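Local coordinates for protein group 3 allergen SMIPP-S Yv6023A04 (PDB 3H7O) that adopts the trypsin-like fold of peptidase family S1 but belongs to the inactivated protease paralogues of the scabies mite, so peptide-bond cleavage is not expected of it, at residues Thr157-Ile162 / Glu205-Val210; Thr14-Thr19 / Ser127-Gly132; Ile90-Leu95 / Ser219-Ile224; Ile53-Glu58 / Arg97-Asp102. The protein carries 3 engineered substitutions. One frame throughout, in Å; residues are numbered along the deposited sequence.

Contacts 2, 3 and 4 gather round the N-terminal barrel of a two-barrel trypsin-like fold, and contact 1 lies out on the C-terminal barrel. Strands 14-19 and 54-57 are sheet neighbours, so contacts 2 and 4 meet directly: Arg18 N lies 2.8 Å from Val54 O. Leu93 ties contact 3 to both inside the barrel, its CD1 being 3.7 Å from Val17 CG1 and 3.5 Å from Ile55 CD1. Contact 2 joins the two barrels; its centre is about 23 Å from that of contact 1, while the centres of contacts 1 and 4 stand about 34 Å apart. Contact 1 borders the probable counterpart of the primary specificity pocket, where a glycerol is bound.

Contact 1. Residues Thr157-Ile162 / Glu205-Val210. With SO4 (sulfate ion), chain D.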
loop_
_atom_site.group_PDB
_atom_site.type_symbol
_atom_site.label_atom_id
_atom_site.label_comp_id
_atom_site.label_asym_id
_atom_site.label_seq_id
_atom_site.Cartn_x
_atom_site.Cartn_y
_atom_site.Cartn_z
ATOM N N THR A 157 8.184 -19.073 -9.264
ATOM C CA THR A 157 9.469 -19.686 -9.626
ATOM C C THR A 157 10.592 -18.638 -9.701
ATOM O O THR A 157 11.734 -18.929 -9.352
ATOM C CB THR A 157 9.404 -20.604 -10.894
ATOM O OG1 THR A 157 10.727 -20.914 -11.350
ATOM C CG2 THR A 157 8.644 -19.956 -12.029
ATOM N N LYS A 158 10.253 -17.419 -10.119
ATOM C CA LYS A 158 11.226 -16.323 -10.155
ATOM C C LYS A 158 11.671 -15.899 -8.755
ATOM O O LYS A 158 12.824 -15.512 -8.558
ATOM C CB LYS A 158 10.677 -15.123 -10.932
ATOM C CG LYS A 158 10.700 -15.320 -12.434
ATOM C CD LYS A 158 10.096 -14.142 -13.173
ATOM C CE LYS A 158 10.130 -14.380 -14.668
ATOM N NZ LYS A 158 9.624 -13.210 -15.427
ATOM N N TYR A 159 10.760 -15.986 -7.789
ATOM C CA TYR A 159 11.074 -15.661 -6.398
ATOM C C TYR A 159 11.820 -16.780 -5.671
ATOM O O TYR A 159 12.326 -16.575 -4.565
ATOM C CB TYR A 159 9.812 -15.242 -5.639
ATOM C CG TYR A 159 9.562 -13.755 -5.707
ATOM C CD1 TYR A 159 8.999 -13.168 -6.845
ATOM C CD2 TYR A 159 9.903 -12.928 -4.637
ATOM C CE1 TYR A 159 8.778 -11.788 -6.911
ATOM C CE2 TYR A 159 9.680 -11.554 -4.689
ATOM C CZ TYR A 159 9.122 -10.988 -5.824
ATOM O OH TYR A 159 8.903 -9.623 -5.860
ATOM N N GLY A 160 11.887 -17.949 -6.304
ATOM C CA GLY A 160 12.700 -19.071 -5.832
ATOM C C GLY A 160 12.401 -19.521 -4.412
ATOM O O GLY A 160 11.291 -19.959 -4.126
ATOM N N PRO A 161 13.394 -19.407 -3.510
ATOM C CA PRO A 161 13.248 -19.866 -2.124
ATOM C C PRO A 161 12.360 -18.973 -1.254
ATOM O O PRO A 161 12.062 -19.340 -0.119
ATOM C CB PRO A 161 14.687 -19.849 -1.600
ATOM C CG PRO A 161 15.364 -18.802 -2.407
ATOM C CD PRO A 161 14.752 -18.895 -3.778
ATOM N N ILE A 162 11.958 -17.814 -1.777
ATOM C CA ILE A 162 11.085 -16.886 -1.057
ATOM C C ILE A 162 9.630 -17.339 -1.167
ATOM O O ILE A 162 9.070 -17.407 -2.268
ATOM C CB ILE A 162 11.239 -15.423 -1.567
ATOM C CG1 ILE A 162 12.624 -14.870 -1.197
ATOM C CG2 ILE A 162 10.120 -14.526 -1.017
ATOM C CD1 ILE A 162 12.952 -13.511 -1.806
ATOM N N GLU A 205 17.103 -10.163 -8.743
ATOM C CA GLU A 205 17.148 -9.166 -9.792
ATOM C C GLU A 205 16.109 -9.485 -10.868
ATOM O O GLU A 205 15.975 -10.634 -11.294
ATOM C CB GLU A 205 18.541 -9.153 -10.408
ATOM C CG GLU A 205 18.851 -7.927 -11.229
ATOM C CD GLU A 205 20.129 -8.093 -12.011
ATOM O OE1 GLU A 205 20.152 -8.925 -12.946
ATOM O OE2 GLU A 205 21.110 -7.398 -11.685
ATOM N N GLY A 206 15.365 -8.465 -11.287
ATOM C CA GLY A 206 14.400 -8.606 -12.376
ATOM C C GLY A 206 13.040 -9.148 -11.969
ATOM O O GLY A 206 12.135 -9.234 -12.800
ATOM N N ALA A 207 12.891 -9.503 -10.694
ATOM C CA ALA A 207 11.647 -10.087 -10.180
ATOM C C ALA A 207 10.439 -9.172 -10.382
ATOM O O ALA A 207 10.564 -7.947 -10.297
ATOM C CB ALA A 207 11.790 -10.440 -8.702
ATOM N N PRO A 208 9.256 -9.767 -10.628
ATOM C CA PRO A 208 8.042 -8.956 -10.695
ATOM C C PRO A 208 7.700 -8.392 -9.321
ATOM O O PRO A 208 8.213 -8.871 -8.308
ATOM C CB PRO A 208 6.958 -9.960 -11.116
ATOM C CG PRO A 208 7.687 -11.192 -11.566
ATOM C CD PRO A 208 8.970 -11.202 -10.812
ATOM N N GLU A 209 6.851 -7.372 -9.296
ATOM C CA GLU A 209 6.326 -6.847 -8.044
ATOM C C GLU A 209 5.243 -7.785 -7.516
ATOM O O GLU A 209 4.526 -8.414 -8.297
ATOM C CB GLU A 209 5.775 -5.428 -8.236
ATOM C CG GLU A 209 6.789 -4.413 -8.790
ATOM C CD GLU A 209 7.994 -4.174 -7.874
ATOM O OE1 GLU A 209 7.886 -4.383 -6.645
ATOM O OE2 GLU A 209 9.054 -3.753 -8.387
ATOM N N VAL A 210 5.138 -7.882 -6.193
ATOM C CA VAL A 210 4.125 -8.726 -5.560
ATOM C C VAL A 210 3.136 -7.868 -4.789
ATOM O O VAL A 210 3.519 -6.900 -4.123
ATOM C CB VAL A 210 4.755 -9.797 -4.628
ATOM C CG1 VAL A 210 3.667 -10.655 -3.947
ATOM C CG2 VAL A 210 5.691 -10.694 -5.418
HETATM S S SO4 D . 16.030 -4.882 -10.135
HETATM O O1 SO4 D . 15.793 -4.693 -11.562
HETATM O O2 SO4 D . 15.290 -3.877 -9.378
HETATM O O3 SO4 D . 17.458 -4.759 -9.850
HETATM O O4 SO4 D . 15.578 -6.213 -9.756
HETATM O O HOH W 1 10.409 -10.693 -14.714
#
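From the intermediate helix of the trypsin-like C-terminal barrel, helix 152-159, Tyr159 and Lys158 pack against the bend at Ala207 and Pro208 that leads into strand 209-213. The phenol carries the contact. Its OH donates a 2.7 Å hydrogen bond to Pro208 O, approaching almost in line with the carbonyl (168° at the oxygen), and that oxygen lies in the plane of the ring at its edge. Ala207 CB, 3.8 Å from Tyr159 CE1, and Val210 CG2, 3.5 Å from Tyr159 CZ, flank the ring obliquely from opposite sides of its plane. Pro208 CD is wedged between Tyr159 CE1 and Lys158 CD, 3.9 Å from each. Lys158 CG is anti to the carbonyl carbon (chi1 -76°), starting an extended chain that crosses the proline at about a right angle; a water accepts from Lys158 NZ and donates to Gly206 O. On the exposed bend, Gly206 N donates a straight bond (168° at the hydrogen) to O4 of a sulfate that Ser177 also holds. The CB of Glu209 points away from the helix; its carboxylate is salt-bridged to Arg203 through OE1 and accepts from Leu178 N through OE2, with a weak bond to a glycerol, on what is in trypsin-like proteases a specificity-pocket wall. Behind the proline stand Val150 and Cys170 of strands 143-150 and 168-172, and the Cys155-Cys170 disulfide fastens the helix to the latter.

Contact 2. Residues Thr14-Thr19 / Ser127-Gly132; sequences TVAVRT and SGYGDG
Thr14 and Ser127 face each other hydroxyl to hydroxyl, joined by a 2.6 Å hydrogen bond between Thr14 OG1 and Ser127 OG; Thr14 OG1 is also hydrogen-bonded to Val11 O, which gives this buried oxygen a second polar partner. Thr14 OG1 lies anti to its own carbonyl carbon (chi1 -49°), while Ser127 OG sits between its backbone N and carbonyl carbon (chi1 62°); these two torsions turn the oxygens toward one another. The other branch of the threonine, CG2, comes obliquely within 4.1 Å of Tyr129 CE2. Ala16 lies two residues further along the strand, its CB likewise pointing across, and meets CE2 of Tyr129 at 4.1 Å. The ring turns an edge to the strand backbone, with Val15 O near its plane, 3.9 Å from Tyr129 CE2. Gly128-Tyr129-Gly130 corresponds to the Gly-Trp-Gly sequence of trypsins, at the point where strand 123-128 of the C-terminal barrel meets the first strand of the N-terminal barrel. Val15 points the opposite way from Thr14 and Ala16, into that barrel. Tyr129 OH is hydrogen-bonded to Ser59 O, and a water donates both to Tyr129 OH (2.7 Å) and to Thr14 O (2.9 Å), tying the phenol to the opposing strand. Beyond the tyrosine, Gly130 N bonds Asp182 OD1, and Asp131 OD1 bonds Gly181 N, in the segment that forms the oxyanion loop of active relatives.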
loop_
_atom_site.group_PDB
_atom_site.type_symbol
_atom_site.label_atom_id
_atom_site.label_comp_id
_atom_site.label_asym_id
_atom_site.label_seq_id
_atom_site.Cartn_x
_atom_site.Cartn_y
_atom_site.Cartn_z
ATOM N N THR A 14 -4.812 7.418 -1.998
ATOM C CA THR A 14 -3.421 7.168 -1.629
ATOM C C THR A 14 -3.035 7.983 -0.399
ATOM O O THR A 14 -3.344 9.178 -0.307
ATOM C CB THR A 14 -2.445 7.502 -2.794
ATOM O OG1 THR A 14 -2.905 6.883 -4.004
ATOM C CG2 THR A 14 -1.027 7.014 -2.491
ATOM N N VAL A 15 -2.370 7.325 0.546
ATOM C CA VAL A 15 -1.814 8.012 1.710
ATOM C C VAL A 15 -0.394 7.527 1.970
ATOM O O VAL A 15 0.032 6.506 1.423
ATOM C CB VAL A 15 -2.681 7.830 3.003
ATOM C CG1 VAL A 15 -4.118 8.254 2.767
ATOM C CG2 VAL A 15 -2.625 6.400 3.519
ATOM N N ALA A 16 0.335 8.283 2.788
ATOM C CA ALA A 16 1.587 7.826 3.366
ATOM C C ALA A 16 1.352 7.464 4.826
ATOM O O ALA A 16 0.727 8.232 5.577
ATOM C CB ALA A 16 2.661 8.908 3.252
ATOM N N VAL A 17 1.847 6.292 5.218
ATOM C CA VAL A 17 1.826 5.858 6.608
ATOM C C VAL A 17 3.213 6.094 7.209
ATOM O O VAL A 17 4.192 5.463 6.802
ATOM C CB VAL A 17 1.411 4.367 6.738
ATOM C CG1 VAL A 17 1.455 3.912 8.206
ATOM C CG2 VAL A 17 0.013 4.140 6.137
ATOM N N ARG A 18 3.287 7.018 8.163
ATOM C CA ARG A 18 4.546 7.377 8.812
ATOM C C ARG A 18 4.717 6.637 10.130
ATOM O O ARG A 18 3.829 6.669 10.992
ATOM C CB ARG A 18 4.609 8.882 9.071
ATOM C CG ARG A 18 4.416 9.755 7.844
ATOM C CD ARG A 18 4.651 11.223 8.191
ATOM N NE ARG A 18 5.036 12.003 7.020
ATOM C CZ ARG A 18 6.266 12.043 6.512
ATOM N NH1 ARG A 18 7.253 11.345 7.070
ATOM N NH2 ARG A 18 6.511 12.789 5.441
ATOM N N THR A 19 5.861 5.978 10.285
ATOM C CA THR A 19 6.212 5.289 11.531
ATOM C C THR A 19 7.596 5.726 11.998
ATOM O O THR A 19 8.340 6.340 11.234
ATOM C CB THR A 19 6.185 3.757 11.358
ATOM O OG1 THR A 19 7.022 3.386 10.256
ATOM C CG2 THR A 19 4.757 3.268 11.106
ATOM N N SER A 127 0.190 3.364 -6.851
ATOM C CA SER A 127 0.578 4.737 -6.524
ATOM C C SER A 127 1.212 4.813 -5.136
ATOM O O SER A 127 0.867 4.037 -4.239
ATOM C CB SER A 127 -0.621 5.687 -6.625
ATOM O OG SER A 127 -1.636 5.319 -5.702
ATOM N N GLY A 128 2.139 5.750 -4.971
ATOM C CA GLY A 128 2.866 5.901 -3.718
ATOM C C GLY A 128 4.100 6.771 -3.857
ATOM O O GLY A 128 4.290 7.444 -4.872
ATOM N N TYR A 129 4.957 6.718 -2.838
ATOM C CA TYR A 129 5.981 7.737 -2.624
ATOM C C TYR A 129 7.410 7.210 -2.605
ATOM O O TYR A 129 8.356 7.995 -2.592
ATOM C CB TYR A 129 5.686 8.493 -1.322
ATOM C CG TYR A 129 4.325 9.154 -1.314
ATOM C CD1 TYR A 129 4.142 10.413 -1.882
ATOM C CD2 TYR A 129 3.217 8.515 -0.745
ATOM C CE1 TYR A 129 2.893 11.026 -1.884
ATOM C CE2 TYR A 129 1.960 9.126 -0.735
ATOM C CZ TYR A 129 1.810 10.380 -1.311
ATOM O OH TYR A 129 0.582 10.992 -1.321
ATOM N N GLY A 130 7.567 5.888 -2.595
ATOM C CA GLY A 130 8.897 5.278 -2.539
ATOM C C GLY A 130 9.557 5.475 -1.187
ATOM O O GLY A 130 8.875 5.701 -0.182
ATOM N N ASP A 131 10.887 5.391 -1.169
ATOM C CA ASP A 131 11.674 5.530 0.057
ATOM C C ASP A 131 11.690 6.965 0.563
ATOM O O ASP A 131 11.865 7.908 -0.216
ATOM C CB ASP A 131 13.112 5.049 -0.168
ATOM C CG ASP A 131 13.221 3.541 -0.279
ATOM O OD1 ASP A 131 12.318 2.832 0.216
ATOM O OD2 ASP A 131 14.225 3.063 -0.853
ATOM N N GLY A 132 11.527 7.116 1.875
ATOM C CA GLY A 132 11.447 8.432 2.502
ATOM C C GLY A 132 12.726 8.989 3.098
ATOM O O GLY A 132 12.805 10.185 3.387
HETATM O O HOH W 2 -1.707 11.523 0.022
#

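Contact 3. Residues Ile90-Leu95 / Ser219-Ile224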
loop_
_atom_site.group_PDB
_atom_site.type_symbol
_atom_site.label_atom_id
_atom_site.label_comp_id
_atom_site.label_asym_id
_atom_site.label_seq_id
_atom_site.Cartn_x
_atom_site.Cartn_y
_atom_site.Cartn_z
ATOM N N ILE A 90 -0.778 -7.515 5.411
ATOM C CA ILE A 90 -1.872 -6.573 5.256
ATOM C C ILE A 90 -2.355 -6.143 6.652
ATOM O O ILE A 90 -2.377 -6.949 7.587
ATOM C CB ILE A 90 -3.010 -7.201 4.400
ATOM C CG1 ILE A 90 -4.034 -6.143 3.978
ATOM C CG2 ILE A 90 -3.645 -8.421 5.115
ATOM C CD1 ILE A 90 -5.015 -6.623 2.919
ATOM N N ALA A 91 -2.703 -4.869 6.795
ATOM C CA ALA A 91 -3.114 -4.331 8.088
ATOM C C ALA A 91 -4.099 -3.195 7.919
ATOM O O ALA A 91 -4.032 -2.441 6.944
ATOM C CB ALA A 91 -1.899 -3.853 8.880
ATOM N N ILE A 92 -5.009 -3.075 8.879
ATOM C CA ILE A 92 -5.942 -1.957 8.917
ATOM C C ILE A 92 -5.599 -1.056 10.096
ATOM O O ILE A 92 -5.457 -1.524 11.228
ATOM C CB ILE A 92 -7.410 -2.433 8.993
ATOM C CG1 ILE A 92 -7.760 -3.237 7.734
ATOM C CG2 ILE A 92 -8.360 -1.234 9.134
ATOM C CD1 ILE A 92 -9.061 -4.023 7.824
ATOM N N LEU A 93 -5.434 0.232 9.813
ATOM C CA LEU A 93 -5.201 1.221 10.854
ATOM C C LEU A 93 -6.515 1.907 11.196
ATOM O O LEU A 93 -7.195 2.418 10.309
ATOM C CB LEU A 93 -4.157 2.250 10.399
ATOM C CG LEU A 93 -2.815 1.717 9.877
ATOM C CD1 LEU A 93 -1.914 2.862 9.444
ATOM C CD2 LEU A 93 -2.106 0.842 10.905
ATOM N N GLU A 94 -6.870 1.904 12.479
ATOM C CA GLU A 94 -8.073 2.594 12.953
ATOM C C GLU A 94 -7.741 3.970 13.516
ATOM O O GLU A 94 -6.736 4.139 14.210
ATOM C CB GLU A 94 -8.801 1.759 14.009
ATOM C CG GLU A 94 -10.073 2.413 14.543
ATOM C CD GLU A 94 -10.821 1.543 15.526
ATOM O OE1 GLU A 94 -10.340 0.436 15.844
ATOM O OE2 GLU A 94 -11.900 1.971 15.984
ATOM N N LEU A 95 -8.599 4.945 13.218
ATOM C CA LEU A 95 -8.434 6.310 13.700
ATOM C C LEU A 95 -9.451 6.671 14.778
ATOM O O LEU A 95 -10.615 6.268 14.705
ATOM C CB LEU A 95 -8.536 7.290 12.531
ATOM C CG LEU A 95 -7.440 7.134 11.484
ATOM C CD1 LEU A 95 -7.932 7.627 10.132
ATOM C CD2 LEU A 95 -6.161 7.852 11.926
ATOM N N SER A 219 -13.645 -9.850 3.064
ATOM C CA SER A 219 -14.586 -10.253 4.110
ATOM C C SER A 219 -14.117 -9.758 5.482
ATOM O O SER A 219 -14.903 -9.206 6.259
ATOM C CB SER A 219 -14.758 -11.773 4.116
ATOM O OG SER A 219 -15.680 -12.171 5.110
ATOM N N TRP A 220 -12.829 -9.953 5.758
ATOM C CA TRP A 220 -12.201 -9.495 6.993
ATOM C C TRP A 220 -12.176 -7.964 7.073
ATOM O O TRP A 220 -12.464 -7.392 8.126
ATOM C CB TRP A 220 -10.787 -10.084 7.110
ATOM C CG TRP A 220 -9.916 -9.445 8.160
ATOM C CD1 TRP A 220 -10.062 -9.536 9.517
ATOM C CD2 TRP A 220 -8.762 -8.624 7.933
ATOM N NE1 TRP A 220 -9.071 -8.819 10.149
ATOM C CE2 TRP A 220 -8.259 -8.251 9.202
ATOM C CE3 TRP A 220 -8.101 -8.170 6.783
ATOM C CZ2 TRP A 220 -7.127 -7.441 9.352
ATOM C CZ3 TRP A 220 -6.973 -7.363 6.932
ATOM C CH2 TRP A 220 -6.500 -7.009 8.210
ATOM N N ILE A 221 -11.844 -7.314 5.956
ATOM C CA ILE A 221 -11.837 -5.846 5.863
ATOM C C ILE A 221 -13.226 -5.262 6.150
ATOM O O ILE A 221 -13.357 -4.316 6.932
ATOM C CB ILE A 221 -11.304 -5.359 4.485
ATOM C CG1 ILE A 221 -9.814 -5.687 4.340
ATOM C CG2 ILE A 221 -11.527 -3.852 4.303
ATOM C CD1 ILE A 221 -9.300 -5.638 2.911
ATOM N N GLN A 222 -14.255 -5.838 5.530
ATOM C CA GLN A 222 -15.642 -5.409 5.747
ATOM C C GLN A 222 -16.063 -5.527 7.212
ATOM O O GLN A 222 -16.763 -4.654 7.725
ATOM C CB GLN A 222 -16.612 -6.195 4.859
ATOM C CG GLN A 222 -16.645 -5.746 3.404
ATOM C CD GLN A 222 -17.418 -6.701 2.502
ATOM O OE1 GLN A 222 -17.827 -7.790 2.919
ATOM N NE2 GLN A 222 -17.617 -6.296 1.253
ATOM N N ASP A 223 -15.625 -6.599 7.873
ATOM C CA ASP A 223 -15.873 -6.799 9.306
ATOM C C ASP A 223 -15.262 -5.700 10.175
ATOM O O ASP A 223 -15.865 -5.269 11.157
ATOM C CB ASP A 223 -15.357 -8.169 9.761
ATOM C CG ASP A 223 -16.252 -9.313 9.319
ATOM O OD1 ASP A 223 -17.426 -9.064 8.965
ATOM O OD2 ASP A 223 -15.778 -10.469 9.329
ATOM N N ILE A 224 -14.062 -5.256 9.814
ATOM C CA ILE A 224 -13.392 -4.177 10.541
ATOM C C ILE A 224 -14.024 -2.815 10.226
ATOM O O ILE A 224 -14.276 -2.028 11.136
ATOM C CB ILE A 224 -11.861 -4.154 10.264
ATOM C CG1 ILE A 224 -11.218 -5.529 10.530
ATOM C CG2 ILE A 224 -11.165 -3.045 11.062
ATOM C CD1 ILE A 224 -11.400 -6.089 11.936
#
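Ile92 reaches from strand 91-95 and packs against Trp220, Ile221 and Ile224 of helix 218-225. From CB the chain divides. CG2 stays on the side of Ile224, 3.9 Å from its CG2. CG1, placed anti to the carbonyl carbon (chi1 -62°), heads for the indole and lies 4.0 Å from Trp220 CH2. At the tip, CD1 sits over one face of the six-membered ring of Trp220, 4.1 Å from its centroid and 15° off the normal, a CH-pi contact made as the two side chains meet tip to tip. The same methyl touches Ile221 CG1 at 3.9 Å and Ile224 CB at 3.7 Å, so three residues of a single helical turn meet this one methyl. Ile224 CG1 lies over the ring face as well, toward the rim. Ile90 adds its CG2, 3.9 Å from Trp220 CZ3, sliding past the indole in the opposite direction. No hydrogen bond crosses the interface. Strand and helix segments run nearly parallel, 10° apart, with Tyr77 and Leu33 among the further neighbours of the helix. This is the C-terminal helix of the chymotrypsin fold, which follows the second barrel in sequence but packs on the outside of the first.

Contact 4. Residues Ile53-Glu58 / Arg97-Asp102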
loop_
_atom_site.group_PDB
_atom_site.type_symbol
_atom_site.label_atom_id
_atom_site.label_comp_id
_atom_site.label_asym_id
_atom_site.label_seq_id
_atom_site.Cartn_x
_atom_site.Cartn_y
_atom_site.Cartn_z
ATOM N N ILE A 53 1.896 6.373 15.146
ATOM C CA ILE A 53 1.670 6.346 13.697
ATOM C C ILE A 53 0.955 7.605 13.203
ATOM O O ILE A 53 0.053 8.110 13.866
ATOM C CB ILE A 53 0.894 5.068 13.273
ATOM C CG1 ILE A 53 1.592 3.814 13.820
ATOM C CG2 ILE A 53 0.732 5.001 11.740
ATOM C CD1 ILE A 53 0.768 2.521 13.730
ATOM N N VAL A 54 1.385 8.113 12.045
ATOM C CA VAL A 54 0.752 9.276 11.411
ATOM C C VAL A 54 0.330 8.951 9.979
ATOM O O VAL A 54 1.093 8.350 9.212
ATOM C CB VAL A 54 1.683 10.536 11.422
ATOM C CG1 VAL A 54 1.001 11.732 10.778
ATOM C CG2 VAL A 54 2.101 10.888 12.840
ATOM N N ILE A 55 -0.890 9.349 9.630
ATOM C CA ILE A 55 -1.385 9.219 8.265
ATOM C C ILE A 55 -1.291 10.568 7.563
ATOM O O ILE A 55 -1.945 11.528 7.974
ATOM C CB ILE A 55 -2.870 8.742 8.218
ATOM C CG1 ILE A 55 -3.070 7.432 8.994
ATOM C CG2 ILE A 55 -3.376 8.643 6.758
ATOM C CD1 ILE A 55 -2.264 6.253 8.483
ATOM N N GLN A 56 -0.480 10.629 6.509
ATOM C CA GLN A 56 -0.379 11.820 5.674
ATOM C C GLN A 56 -1.198 11.601 4.404
ATOM O O GLN A 56 -1.022 10.600 3.698
ATOM C CB GLN A 56 1.083 12.142 5.334
ATOM C CG GLN A 56 1.268 13.449 4.539
ATOM C CD GLN A 56 2.719 13.908 4.432
ATOM O OE1 GLN A 56 3.642 13.246 4.912
ATOM N NE2 GLN A 56 2.922 15.059 3.798
ATOM N N TYR A 57 -2.091 12.544 4.123
ATOM C CA TYR A 57 -3.016 12.411 3.001
ATOM C C TYR A 57 -3.177 13.715 2.226
ATOM O O TYR A 57 -2.703 14.763 2.666
ATOM C CB TYR A 57 -4.365 11.818 3.456
ATOM C CG TYR A 57 -5.147 12.584 4.516
ATOM C CD1 TYR A 57 -6.399 13.130 4.216
ATOM C CD2 TYR A 57 -4.668 12.720 5.822
ATOM C CE1 TYR A 57 -7.144 13.818 5.181
ATOM C CE2 TYR A 57 -5.406 13.411 6.795
ATOM C CZ TYR A 57 -6.643 13.953 6.466
ATOM O OH TYR A 57 -7.377 14.630 7.420
ATOM N N GLU A 58 -3.810 13.632 1.053
ATOM C CA GLU A 58 -3.994 14.776 0.148
ATOM C C GLU A 58 -2.671 15.357 -0.354
ATOM O O GLU A 58 -2.587 16.551 -0.643
ATOM C CB GLU A 58 -4.851 15.876 0.804
ATOM C CG GLU A 58 -6.223 15.409 1.269
ATOM C CD GLU A 58 -7.157 16.546 1.655
ATOM O OE1 GLU A 58 -6.721 17.717 1.679
ATOM O OE2 GLU A 58 -8.341 16.261 1.933
ATOM N N ARG A 97 -9.714 10.023 15.597
ATOM C CA ARG A 97 -10.142 11.278 14.989
ATOM C C ARG A 97 -10.140 11.031 13.481
ATOM O O ARG A 97 -9.123 10.604 12.927
ATOM C CB ARG A 97 -9.174 12.406 15.364
ATOM C CG ARG A 97 -9.588 13.816 14.941
ATOM C CD ARG A 97 -8.958 14.251 13.614
ATOM N NE ARG A 97 -9.244 15.660 13.354
ATOM C CZ ARG A 97 -10.305 16.104 12.685
ATOM N NH1 ARG A 97 -11.187 15.250 12.173
ATOM N NH2 ARG A 97 -10.481 17.408 12.526
ATOM N N PRO A 98 -11.281 11.284 12.808
ATOM C CA PRO A 98 -11.404 10.841 11.414
ATOM C C PRO A 98 -10.597 11.679 10.427
ATOM O O PRO A 98 -10.306 12.842 10.702
ATOM C CB PRO A 98 -12.899 10.990 11.128
ATOM C CG PRO A 98 -13.352 12.076 12.037
ATOM C CD PRO A 98 -12.481 12.008 13.271
ATOM N N LEU A 99 -10.237 11.078 9.294
ATOM C CA LEU A 99 -9.652 11.827 8.182
ATOM C C LEU A 99 -10.672 12.843 7.684
ATOM O O LEU A 99 -11.864 12.531 7.592
ATOM C CB LEU A 99 -9.277 10.888 7.031
ATOM C CG LEU A 99 -8.312 9.723 7.275
ATOM C CD1 LEU A 99 -8.311 8.771 6.081
ATOM C CD2 LEU A 99 -6.901 10.222 7.578
ATOM N N LYS A 100 -10.206 14.052 7.384
ATOM C CA LYS A 100 -11.057 15.101 6.826
ATOM C C LYS A 100 -11.185 14.925 5.311
ATOM O O LYS A 100 -10.565 15.660 4.527
ATOM C CB LYS A 100 -10.494 16.491 7.153
ATOM C CG LYS A 100 -10.505 16.854 8.629
ATOM C CD LYS A 100 -10.107 18.308 8.852
ATOM C CE LYS A 100 -11.238 19.265 8.494
ATOM N NZ LYS A 100 -10.975 20.645 8.991
ATOM N N LEU A 101 -11.989 13.946 4.905
ATOM C CA LEU A 101 -12.172 13.640 3.490
ATOM C C LEU A 101 -12.942 14.760 2.797
ATOM O O LEU A 101 -13.968 15.226 3.295
ATOM C CB LEU A 101 -12.887 12.300 3.307
ATOM C CG LEU A 101 -12.315 11.063 4.010
ATOM C CD1 LEU A 101 -13.194 9.852 3.737
ATOM C CD2 LEU A 101 -10.878 10.786 3.587
ATOM N N ASP A 102 -12.423 15.204 1.659
ATOM C CA ASP A 102 -13.061 16.264 0.891
ATOM C C ASP A 102 -13.670 15.725 -0.405
ATOM O O ASP A 102 -14.249 16.483 -1.184
ATOM C CB ASP A 102 -12.062 17.393 0.602
ATOM C CG ASP A 102 -10.936 16.970 -0.333
ATOM O OD1 ASP A 102 -10.877 15.786 -0.734
ATOM O OD2 ASP A 102 -10.102 17.834 -0.673
HETATM O O HOH W 3 -8.799 19.545 0.893
#
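Over one face of the Tyr57 ring lies Leu99 CD2, 3.8 Å from the centroid and 20° off the normal, a CH-pi contact offset toward the rim. This is the close-packed half of a contact between strand 54-57 of the N-terminal barrel and the chain leaving strand 91-95 on its way to the second barrel. The same methyl meets Ile55 CG2 at 3.9 Å, the two aliphatic chains crossing at about a right angle. Tyr57 CG lies between its own backbone N and carbonyl carbon, and at the end of the ring Lys100 N donates to Tyr57 OH over 2.9 Å in a nearly straight bond (167°). Lys100 is the centre of an inverse gamma turn, and its side chain leads away from the strand. Toward Glu58 and Asp102 the packing gives way to water and charge. Their carboxylates meet tip to tip, planes 22° apart, with Glu58 OE2 3.5 Å from Asp102 OD2. A water donates to Glu58 OE1 (2.9 Å) and to Asp102 OD2 (2.7 Å), bridging the pair. Glu58 OE1 also forms a salt bridge with Lys68, while Glu58 OE2 bonds Ser106 OG; Asp102 OD1 receives the backbone N-H groups of Leu104 and Ser106. Two acids so close would repel if both were charged, so these partners probably offset the repulsion, although a raised pKa for one acid remains possible.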